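Local structure of endoglucanase FnCel5A (Fervidobacterium nodosum, 3NCO) at residues I176-W181 against S185-L190; N143-N148 against T152-L157; N240-V245 against R280-E285. The protein probably hydrolyses internal beta-1,4-glucosidic bonds of cellulose, as an endoglucanase of glycoside hydrolase family 5. All coordinates share one frame; numbering follows the deposited sequence.

Overall arrangement
The three contacts belong to one (beta/alpha)8 barrel: contact 1 at the end of a strand, contact 2 between a loop and a helix, contact 3 between two helices. Contacts 1 and 2 are neighbours, with centres 9 Å apart. They touch where W181 N meets P145 O at 2.8 Å, a probable hydrogen bond. Contact 2 includes N143-E144-P145, which in family 5 belongs to the active-site end of the barrel, and it also binds a phosphate ion on its helix side. Contact 3 has its centre 16 Å from that of contact 1, and R188 NH2 reaches Y244 OH at 3.1 Å. Contacts 2 and 3 do not meet; their nearest atoms are about 13 Å apart.

Contact 1 (I176-W181 against S185-L190); sequences IDVPNW and SYVREL
N180 lies flat on the ring of Y186. The amide and ring planes differ by only 4°, a stacked pair. N180 CB sits over the middle of the ring, 3.4 Å from the Y186 centroid, and makes a CH-pi contact. The amide continues outward above the phenol end, with N180 CG 3.4 Å from Y186 CZ. N180 ND2 comes within 3.5 Å of Y186 OH, but the angle is poor and no hydrogen bond forms. N180 has a left-handed backbone conformation, and its chi1 of -144° lies away from the staggered values. Together these lay the amide along the ring. The carbonyl O of P179 approaches the base of the same tyrosine obliquely.

The rest of the contact is apolar. V178 points its two methyls at different partners. CG1 packs on the backbone of the turn, 3.8 Å from V187 N, while CG2 meets V187 CG2 at 4.0 Å. The segment 176-181 leaves the fifth strand of the barrel, 174-177. In the connection to strand 198-204 a 3-10 segment takes the place of the long helix of a regular beta-alpha unit. Its bonds from E189 N to Y186 O and from L190 N to V187 O keep the turn tight.

L190 follows at the end of this turn. Its CG is anti to the backbone N (chi1 -176°), which carries the fork to the end of strand 174-177. There CD1 touches I176 CG2 at 3.9 Å and CD2 lies 4.3 Å from V178 CG2. P179 CD rests against L190 CB at 4.3 Å. W248 of helix 232-252 packs on both V187 and L190, and V200 of strand 198-204 covers V178 and L190.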
loop_
_atom_site.group_PDB
_atom_site.type_symbol
_atom_site.label_atom_id
_atom_site.label_comp_id
_atom_site.label_asym_id
_atom_site.label_seq_id
_atom_site.Cartn_x
_atom_site.Cartn_y
_atom_site.Cartn_z
ATOM N N ILE A 176 -8.373 -3.681 3.166
ATOM C CA ILE A 176 -8.008 -5.021 3.635
ATOM C C ILE A 176 -7.024 -5.697 2.672
ATOM O O ILE A 176 -7.346 -5.923 1.494
ATOM C CB ILE A 176 -9.295 -5.938 3.736
ATOM C CG1 ILE A 176 -10.389 -5.224 4.507
ATOM C CG2 ILE A 176 -8.971 -7.302 4.312
ATOM C CD1 ILE A 176 -9.974 -4.681 5.879
ATOM N N ASP A 177 -5.822 -5.993 3.155
ATOM C CA ASP A 177 -4.802 -6.658 2.325
ATOM C C ASP A 177 -5.049 -8.139 2.160
ATOM O O ASP A 177 -5.443 -8.821 3.061
ATOM C CB ASP A 177 -3.400 -6.500 2.949
ATOM C CG ASP A 177 -2.830 -5.029 2.743
ATOM O OD1 ASP A 177 -3.613 -4.057 2.933
ATOM O OD2 ASP A 177 -1.607 -4.865 2.475
ATOM N N VAL A 178 -4.766 -8.583 0.967
ATOM C CA VAL A 178 -4.658 -10.016 0.637
ATOM C C VAL A 178 -3.501 -10.598 1.468
ATOM O O VAL A 178 -2.467 -9.911 1.649
ATOM C CB VAL A 178 -4.404 -10.091 -0.881
ATOM C CG1 VAL A 178 -4.068 -11.525 -1.235
ATOM C CG2 VAL A 178 -5.701 -9.649 -1.561
ATOM N N PRO A 179 -3.668 -11.834 1.985
ATOM C CA PRO A 179 -2.631 -12.441 2.856
ATOM C C PRO A 179 -1.477 -13.004 2.008
ATOM O O PRO A 179 -1.400 -12.717 0.797
ATOM C CB PRO A 179 -3.385 -13.511 3.646
ATOM C CG PRO A 179 -4.511 -13.925 2.691
ATOM C CD PRO A 179 -4.835 -12.737 1.787
ATOM N N ASN A 180 -0.543 -13.732 2.657
ATOM C CA ASN A 180 0.653 -14.269 1.981
ATOM C C ASN A 180 1.371 -13.205 1.144
ATOM O O ASN A 180 1.583 -13.338 -0.072
ATOM C CB ASN A 180 0.322 -15.505 1.149
ATOM C CG ASN A 180 1.443 -16.524 1.170
ATOM O OD1 ASN A 180 1.391 -17.510 1.912
ATOM N ND2 ASN A 180 2.464 -16.296 0.346
ATOM N N TRP A 181 1.761 -12.147 1.843
ATOM C CA TRP A 181 2.471 -11.009 1.213
ATOM C C TRP A 181 1.620 -10.242 0.205
ATOM O O TRP A 181 2.189 -9.481 -0.615
ATOM C CB TRP A 181 3.748 -11.478 0.499
ATOM C CG TRP A 181 4.605 -12.252 1.351
ATOM C CD1 TRP A 181 4.872 -13.614 1.272
ATOM C CD2 TRP A 181 5.357 -11.759 2.432
ATOM N NE1 TRP A 181 5.748 -13.968 2.247
ATOM C CE2 TRP A 181 6.073 -12.856 2.977
ATOM C CE3 TRP A 181 5.527 -10.503 2.986
ATOM C CZ2 TRP A 181 6.918 -12.724 4.063
ATOM C CZ3 TRP A 181 6.373 -10.367 4.086
ATOM C CH2 TRP A 181 7.070 -11.468 4.597
ATOM N N SER A 185 -2.314 -14.289 -6.190
ATOM C CA SER A 185 -2.922 -15.606 -6.281
ATOM C C SER A 185 -3.616 -16.011 -4.996
ATOM O O SER A 185 -4.374 -17.018 -4.991
ATOM C CB SER A 185 -1.901 -16.662 -6.652
ATOM O OG SER A 185 -0.954 -16.808 -5.624
ATOM N N TYR A 186 -3.361 -15.295 -3.904
ATOM C CA TYR A 186 -3.953 -15.669 -2.629
ATOM C C TYR A 186 -5.262 -14.928 -2.365
ATOM O O TYR A 186 -5.829 -15.001 -1.288
ATOM C CB TYR A 186 -2.927 -15.422 -1.498
ATOM C CG TYR A 186 -1.764 -16.358 -1.540
ATOM C CD1 TYR A 186 -1.773 -17.515 -0.772
ATOM C CD2 TYR A 186 -0.647 -16.083 -2.341
ATOM C CE1 TYR A 186 -0.709 -18.408 -0.818
ATOM C CE2 TYR A 186 0.446 -16.974 -2.380
ATOM C CZ TYR A 186 0.395 -18.114 -1.597
ATOM O OH TYR A 186 1.450 -19.007 -1.608
ATOM N N VAL A 187 -5.753 -14.204 -3.359
ATOM C CA VAL A 187 -6.989 -13.454 -3.211
ATOM C C VAL A 187 -8.148 -14.379 -2.747
ATOM O O VAL A 187 -8.964 -14.002 -1.912
ATOM C CB VAL A 187 -7.280 -12.635 -4.508
ATOM C CG1 VAL A 187 -7.915 -13.510 -5.616
ATOM C CG2 VAL A 187 -8.117 -11.464 -4.189
ATOM N N ARG A 188 -8.174 -15.632 -3.221
ATOM C CA ARG A 188 -9.262 -16.526 -2.905
ATOM C C ARG A 188 -9.235 -16.980 -1.455
ATOM O O ARG A 188 -10.184 -17.607 -0.996
ATOM C CB ARG A 188 -9.205 -17.761 -3.820
ATOM C CG ARG A 188 -7.847 -18.550 -3.717
ATOM C CD ARG A 188 -7.859 -19.735 -4.716
ATOM N NE ARG A 188 -6.821 -20.761 -4.548
ATOM C CZ ARG A 188 -5.593 -20.783 -5.103
ATOM N NH1 ARG A 188 -4.813 -21.850 -4.843
ATOM N NH2 ARG A 188 -5.101 -19.774 -5.873
ATOM N N GLU A 189 -8.141 -16.718 -0.733
ATOM C CA GLU A 189 -8.059 -17.167 0.659
ATOM C C GLU A 189 -8.668 -16.128 1.556
ATOM O O GLU A 189 -8.887 -16.389 2.704
ATOM C CB GLU A 189 -6.585 -17.372 1.096
ATOM C CG GLU A 189 -5.750 -18.243 0.166
ATOM C CD GLU A 189 -6.121 -19.701 0.178
ATOM O OE1 GLU A 189 -6.894 -20.140 1.070
ATOM O OE2 GLU A 189 -5.623 -20.421 -0.723
ATOM N N LEU A 190 -8.908 -14.928 1.034
ATOM C CA LEU A 190 -9.419 -13.837 1.882
ATOM C C LEU A 190 -10.911 -14.011 2.100
ATOM O O LEU A 190 -11.659 -14.179 1.123
ATOM C CB LEU A 190 -9.135 -12.500 1.195
ATOM C CG LEU A 190 -9.482 -11.205 1.897
ATOM C CD1 LEU A 190 -8.798 -11.100 3.273
ATOM C CD2 LEU A 190 -9.121 -9.995 0.981
#

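Contact 2 (N143-N148 against T152-L157); sequences NEPAQN and TKWNEL. With PO4 (phosphate ion), chain E.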
loop_
_atom_site.group_PDB
_atom_site.type_symbol
_atom_site.label_atom_id
_atom_site.label_comp_id
_atom_site.label_asym_id
_atom_site.label_seq_id
_atom_site.Cartn_x
_atom_site.Cartn_y
_atom_site.Cartn_z
ATOM N N ASN A 143 -0.254 -4.097 6.365
ATOM C CA ASN A 143 0.447 -4.355 5.110
ATOM C C ASN A 143 0.906 -5.802 5.027
ATOM O O ASN A 143 1.613 -6.302 5.887
ATOM C CB ASN A 143 1.687 -3.461 5.112
ATOM C CG ASN A 143 2.545 -3.653 3.893
ATOM O OD1 ASN A 143 3.689 -4.153 3.983
ATOM N ND2 ASN A 143 2.016 -3.333 2.799
ATOM N N GLU A 144 0.505 -6.466 3.934
ATOM C CA GLU A 144 1.078 -7.811 3.650
ATOM C C GLU A 144 1.068 -8.784 4.841
ATOM O O GLU A 144 2.106 -9.115 5.386
ATOM C CB GLU A 144 2.503 -7.655 3.109
ATOM C CG GLU A 144 2.487 -7.021 1.746
ATOM C CD GLU A 144 3.839 -6.913 1.122
ATOM O OE1 GLU A 144 4.844 -7.276 1.764
ATOM O OE2 GLU A 144 3.955 -6.413 0.003
ATOM N N PRO A 145 -0.117 -9.252 5.240
ATOM C CA PRO A 145 -0.123 -10.325 6.181
ATOM C C PRO A 145 0.698 -11.440 5.590
ATOM O O PRO A 145 0.714 -11.581 4.346
ATOM C CB PRO A 145 -1.589 -10.775 6.169
ATOM C CG PRO A 145 -2.326 -9.512 5.950
ATOM C CD PRO A 145 -1.494 -8.918 4.797
ATOM N N ALA A 146 1.416 -12.178 6.433
ATOM C CA ALA A 146 2.287 -13.293 5.962
ATOM C C ALA A 146 2.874 -14.075 7.097
ATOM O O ALA A 146 2.577 -13.804 8.247
ATOM C CB ALA A 146 3.423 -12.775 5.101
ATOM N N GLN A 147 3.634 -15.131 6.753
ATOM C CA GLN A 147 4.321 -15.915 7.762
ATOM C C GLN A 147 3.291 -16.530 8.669
ATOM O O GLN A 147 2.394 -17.195 8.169
ATOM C CB GLN A 147 5.399 -15.109 8.512
ATOM C CG GLN A 147 6.541 -14.719 7.540
ATOM C CD GLN A 147 7.754 -14.223 8.307
ATOM O OE1 GLN A 147 8.358 -14.973 9.087
ATOM N NE2 GLN A 147 8.104 -12.965 8.120
ATOM N N ASN A 148 3.393 -16.349 9.982
ATOM C CA ASN A 148 2.483 -17.075 10.886
ATOM C C ASN A 148 1.112 -16.415 10.966
ATOM O O ASN A 148 0.177 -16.971 11.528
ATOM C CB ASN A 148 3.107 -17.158 12.252
ATOM C CG ASN A 148 4.279 -18.152 12.263
ATOM O OD1 ASN A 148 4.356 -19.043 11.368
ATOM N ND2 ASN A 148 5.209 -17.970 13.179
ATOM N N THR A 152 -5.929 -17.753 7.380
ATOM C CA THR A 152 -6.883 -18.043 8.461
ATOM C C THR A 152 -6.787 -17.104 9.654
ATOM O O THR A 152 -7.810 -16.618 10.152
ATOM C CB THR A 152 -6.718 -19.524 8.873
ATOM O OG1 THR A 152 -6.994 -20.351 7.736
ATOM C CG2 THR A 152 -7.593 -19.942 10.088
ATOM N N LYS A 153 -5.577 -16.868 10.145
ATOM C CA LYS A 153 -5.407 -15.989 11.312
ATOM C C LYS A 153 -5.780 -14.580 10.926
ATOM O O LYS A 153 -6.344 -13.829 11.728
ATOM C CB LYS A 153 -3.937 -15.986 11.727
ATOM C CG LYS A 153 -3.468 -17.324 12.306
ATOM C CD LYS A 153 -3.915 -17.560 13.750
ATOM C CE LYS A 153 -3.228 -18.774 14.417
ATOM N NZ LYS A 153 -4.056 -18.951 15.669
ATOM N N TRP A 154 -5.431 -14.193 9.703
ATOM C CA TRP A 154 -5.772 -12.857 9.274
ATOM C C TRP A 154 -7.263 -12.688 9.146
ATOM O O TRP A 154 -7.788 -11.644 9.500
ATOM C CB TRP A 154 -5.074 -12.606 7.961
ATOM C CG TRP A 154 -5.397 -11.363 7.288
ATOM C CD1 TRP A 154 -5.861 -11.272 6.015
ATOM C CD2 TRP A 154 -5.248 -10.004 7.788
ATOM N NE1 TRP A 154 -6.033 -9.938 5.676
ATOM C CE2 TRP A 154 -5.619 -9.144 6.721
ATOM C CE3 TRP A 154 -4.758 -9.446 8.976
ATOM C CZ2 TRP A 154 -5.605 -7.735 6.836
ATOM C CZ3 TRP A 154 -4.709 -8.028 9.091
ATOM C CH2 TRP A 154 -5.169 -7.204 8.028
ATOM N N ASN A 155 -7.952 -13.702 8.651
ATOM C CA ASN A 155 -9.379 -13.610 8.453
ATOM C C ASN A 155 -10.033 -13.457 9.827
ATOM O O ASN A 155 -11.124 -12.873 9.952
ATOM C CB ASN A 155 -9.889 -14.901 7.776
ATOM C CG ASN A 155 -9.714 -14.857 6.288
ATOM O OD1 ASN A 155 -9.657 -13.783 5.735
ATOM N ND2 ASN A 155 -9.592 -15.993 5.650
ATOM N N GLU A 156 -9.369 -14.001 10.846
ATOM C CA GLU A 156 -9.867 -13.903 12.220
ATOM C C GLU A 156 -9.568 -12.554 12.871
ATOM O O GLU A 156 -10.405 -11.992 13.616
ATOM C CB GLU A 156 -9.339 -15.050 13.100
ATOM C CG GLU A 156 -9.838 -16.437 12.581
ATOM C CD GLU A 156 -9.096 -17.686 13.142
ATOM O OE1 GLU A 156 -9.637 -18.820 12.945
ATOM O OE2 GLU A 156 -7.987 -17.565 13.715
ATOM N N LEU A 157 -8.359 -12.041 12.585
ATOM C CA LEU A 157 -7.867 -10.827 13.183
ATOM C C LEU A 157 -8.434 -9.506 12.640
ATOM O O LEU A 157 -8.835 -8.628 13.411
ATOM C CB LEU A 157 -6.311 -10.817 13.072
ATOM C CG LEU A 157 -5.615 -9.555 13.585
ATOM C CD1 LEU A 157 -5.955 -9.339 15.056
ATOM C CD2 LEU A 157 -4.089 -9.698 13.410
HETATM P P PO4 E . -10.322 -19.767 6.842
HETATM O O1 PO4 E . -9.515 -19.871 5.558
HETATM O O2 PO4 E . -11.763 -20.235 6.641
HETATM O O3 PO4 E . -9.629 -20.699 7.836
HETATM O O4 PO4 E . -10.444 -18.304 7.298
#
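P145 packs its ring on one face of the W154 indole. This CH-pi contact is the main apolar link between 143-148 and helix 151-168. P145 CG stands 3.5 Å from the centroid of the five-membered ring, 15° off the ring normal. Its closest indole atom is W154 CE2, at 3.4 Å. P145 CB sits further back, 4.0 Å from W154 CG. CG, at the outer corner of the proline ring, is the leading atom. With chi1 at 174°, the W154 side chain extends opposite its backbone N, which brings the indole face to the proline.

A looser van der Waals contact lies beyond, where K153 CG touches N148 O at 3.7 Å. The lysine chain then bends at chi2, and NZ forms a salt bridge with D113. The amide of N148 turns elsewhere, with ND2 bonded to Q110 O.

Hydrogen bonds fix the groups on the helix side. W154 NE1 donates to D177 O, which holds the indole in its rotation. T152 OG1 donates to phosphate O3 at 2.7 Å. N155 ND2 donates to phosphate O4 at 3.0 Å, with an N-H...O angle of 158°. The same ND2 bonds E189 O, and N155 OD1 accepts from K191 N, so the amide is held at both ends. The phosphate probably comes from the crystallisation liquor.

The loop follows the fourth strand of the barrel and carries the Asn-Glu-Pro sequence typical of family 5 cellulases. In relatives the glutamate of this motif is the general acid/base; here E144 OE2 bonds H203 ND1. The proline-tryptophan pair thus joins that active-site loop to the next barrel helix.

Contact 3 (N240-V245 against R280-E285); sequences NHFKYV and RRIAEE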
loop_
_atom_site.group_PDB
_atom_site.type_symbol
_atom_site.label_atom_id
_atom_site.label_comp_id
_atom_site.label_asym_id
_atom_site.label_seq_id
_atom_site.Cartn_x
_atom_site.Cartn_y
_atom_site.Cartn_z
ATOM N N ASN A 240 -3.474 -12.341 -17.220
ATOM C CA ASN A 240 -4.046 -13.556 -16.643
ATOM C C ASN A 240 -4.113 -13.369 -15.113
ATOM O O ASN A 240 -5.105 -13.709 -14.465
ATOM C CB ASN A 240 -3.189 -14.790 -17.070
ATOM C CG ASN A 240 -3.756 -16.158 -16.605
ATOM O OD1 ASN A 240 -4.841 -16.598 -17.039
ATOM N ND2 ASN A 240 -2.991 -16.854 -15.768
ATOM N N HIS A 241 -3.017 -12.866 -14.530
ATOM C CA HIS A 241 -2.990 -12.624 -13.073
ATOM C C HIS A 241 -4.097 -11.638 -12.625
ATOM O O HIS A 241 -4.784 -11.860 -11.617
ATOM C CB HIS A 241 -1.628 -12.067 -12.704
ATOM C CG HIS A 241 -0.516 -13.058 -12.883
ATOM N ND1 HIS A 241 0.805 -12.680 -12.949
ATOM C CD2 HIS A 241 -0.531 -14.409 -13.004
ATOM C CE1 HIS A 241 1.564 -13.757 -13.056
ATOM N NE2 HIS A 241 0.777 -14.821 -13.094
ATOM N N PHE A 242 -4.190 -10.507 -13.310
ATOM C CA PHE A 242 -5.123 -9.436 -12.894
ATOM C C PHE A 242 -6.572 -9.849 -13.177
ATOM O O PHE A 242 -7.481 -9.519 -12.377
ATOM C CB PHE A 242 -4.815 -8.131 -13.627
ATOM C CG PHE A 242 -3.663 -7.363 -13.051
ATOM C CD1 PHE A 242 -2.469 -7.994 -12.690
ATOM C CD2 PHE A 242 -3.800 -6.010 -12.795
ATOM C CE1 PHE A 242 -1.403 -7.248 -12.109
ATOM C CE2 PHE A 242 -2.767 -5.279 -12.212
ATOM C CZ PHE A 242 -1.566 -5.894 -11.911
ATOM N N LYS A 243 -6.780 -10.584 -14.269
ATOM C CA LYS A 243 -8.125 -11.172 -14.533
ATOM C C LYS A 243 -8.608 -12.083 -13.389
ATOM O O LYS A 243 -9.786 -12.088 -12.983
ATOM C CB LYS A 243 -8.141 -11.880 -15.878
ATOM C CG LYS A 243 -9.522 -12.471 -16.254
ATOM C CD LYS A 243 -9.472 -13.120 -17.644
ATOM C CE LYS A 243 -8.966 -14.533 -17.512
ATOM N NZ LYS A 243 -9.901 -15.487 -18.187
ATOM N N TYR A 244 -7.689 -12.897 -12.860
ATOM C CA TYR A 244 -8.030 -13.725 -11.738
ATOM C C TYR A 244 -8.519 -12.872 -10.571
ATOM O O TYR A 244 -9.526 -13.209 -9.933
ATOM C CB TYR A 244 -6.800 -14.555 -11.346
ATOM C CG TYR A 244 -6.982 -15.497 -10.194
ATOM C CD1 TYR A 244 -7.687 -16.681 -10.359
ATOM C CD2 TYR A 244 -6.360 -15.252 -8.962
ATOM C CE1 TYR A 244 -7.829 -17.575 -9.323
ATOM C CE2 TYR A 244 -6.534 -16.179 -7.867
ATOM C CZ TYR A 244 -7.271 -17.331 -8.110
ATOM O OH TYR A 244 -7.459 -18.300 -7.136
ATOM N N VAL A 245 -7.814 -11.767 -10.275
ATOM C CA VAL A 245 -8.256 -10.897 -9.146
ATOM C C VAL A 245 -9.598 -10.220 -9.465
ATOM O O VAL A 245 -10.468 -10.127 -8.577
ATOM C CB VAL A 245 -7.204 -9.845 -8.813
ATOM C CG1 VAL A 245 -7.669 -8.868 -7.658
ATOM C CG2 VAL A 245 -5.840 -10.574 -8.417
ATOM N N ARG A 280 0.387 -0.733 -15.092
ATOM C CA ARG A 280 -0.564 0.379 -14.965
ATOM C C ARG A 280 -1.777 0.237 -15.932
ATOM O O ARG A 280 -2.926 0.381 -15.533
ATOM C CB ARG A 280 0.108 1.735 -15.176
ATOM C CG ARG A 280 -0.956 2.846 -15.142
ATOM C CD ARG A 280 -0.426 4.191 -15.587
ATOM N NE ARG A 280 0.129 4.159 -16.935
ATOM C CZ ARG A 280 -0.595 4.258 -18.022
ATOM N NH1 ARG A 280 -0.031 4.254 -19.221
ATOM N NH2 ARG A 280 -1.900 4.400 -17.905
ATOM N N ARG A 281 -1.509 -0.030 -17.217
ATOM C CA ARG A 281 -2.600 -0.152 -18.197
ATOM C C ARG A 281 -3.542 -1.293 -17.863
ATOM O O ARG A 281 -4.753 -1.167 -18.071
ATOM C CB ARG A 281 -2.027 -0.431 -19.584
ATOM C CG ARG A 281 -1.243 0.734 -20.163
ATOM C CD ARG A 281 -0.822 0.477 -21.664
ATOM N NE ARG A 281 -0.484 -0.941 -21.956
ATOM C CZ ARG A 281 0.711 -1.415 -22.383
ATOM N NH1 ARG A 281 1.751 -0.612 -22.578
ATOM N NH2 ARG A 281 0.868 -2.727 -22.613
ATOM N N ILE A 282 -2.998 -2.420 -17.401
ATOM C CA ILE A 282 -3.841 -3.587 -17.120
ATOM C C ILE A 282 -4.644 -3.376 -15.824
ATOM O O ILE A 282 -5.818 -3.774 -15.739
ATOM C CB ILE A 282 -3.019 -4.894 -17.088
ATOM C CG1 ILE A 282 -2.472 -5.178 -18.506
ATOM C CG2 ILE A 282 -3.853 -6.085 -16.529
ATOM C CD1 ILE A 282 -1.528 -6.398 -18.603
ATOM N N ALA A 283 -4.045 -2.696 -14.848
ATOM C CA ALA A 283 -4.833 -2.311 -13.666
ATOM C C ALA A 283 -5.975 -1.371 -14.094
ATOM O O ALA A 283 -7.104 -1.529 -13.640
ATOM C CB ALA A 283 -3.933 -1.637 -12.572
ATOM N N GLU A 284 -5.702 -0.439 -15.023
ATOM C CA GLU A 284 -6.761 0.485 -15.446
ATOM C C GLU A 284 -7.878 -0.307 -16.140
ATOM O O GLU A 284 -9.087 -0.037 -15.905
ATOM C CB GLU A 284 -6.208 1.561 -16.405
ATOM C CG GLU A 284 -5.422 2.640 -15.696
ATOM C CD GLU A 284 -4.560 3.452 -16.691
ATOM O OE1 GLU A 284 -4.691 3.215 -17.928
ATOM O OE2 GLU A 284 -3.750 4.312 -16.237
ATOM N N GLU A 285 -7.482 -1.285 -16.968
ATOM C CA GLU A 285 -8.436 -2.045 -17.765
ATOM C C GLU A 285 -9.404 -2.820 -16.875
ATOM O O GLU A 285 -10.595 -2.962 -17.206
ATOM C CB GLU A 285 -7.693 -2.957 -18.753
ATOM C CG GLU A 285 -8.505 -4.076 -19.383
ATOM C CD GLU A 285 -7.607 -5.195 -19.969
ATOM O OE1 GLU A 285 -6.362 -4.950 -20.134
ATOM O OE2 GLU A 285 -8.162 -6.302 -20.286
#
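F242 reaches I282 and A283 because its CG lies beside the backbone N and anti to the carbonyl carbon (chi1 -80°), with the ring twisted to chi2 45°. I282 also has CG1 beside its backbone N (chi1 -66°). This leaves CG2 anti to that N and facing the phenylalanine. I282 CG2 meets the base of the side chain, 3.7 Å from F242 CB. It is equally near F242 CD2, also at 3.7 Å, and approaches the ring obliquely. A283 takes the far end. Its CB lies at the ring edge, near the ring plane, 3.8 Å from F242 CE2. The phenylalanine thus meets I282 at its base and on one side of the ring, and A283 at its outer edge. The small A283 side chain lets the backbones come near, with F242 CA and A283 CA 7.2 Å apart.

The two helices, 232-252 and 269-285, flank strand 256-261 in the chain. They are adjacent members of the outer helical layer of the (beta/alpha)8 barrel. L258 of that strand touches both F242 and A283 from the barrel side. F202 and Y204 of strand 198-204 make edge-to-face contacts with the F242 ring, so the phenylalanine joins the helix pair to two strands.

I282 also touches V235, I238 and R239 of helix 232-252, which lengthens its packing along that helix. Nearer the surface E285 OE1 forms a salt bridge with R239 NH1, a charged link between the same two helices. F286, just past the end of helix 269-285, packs against F242 and K243.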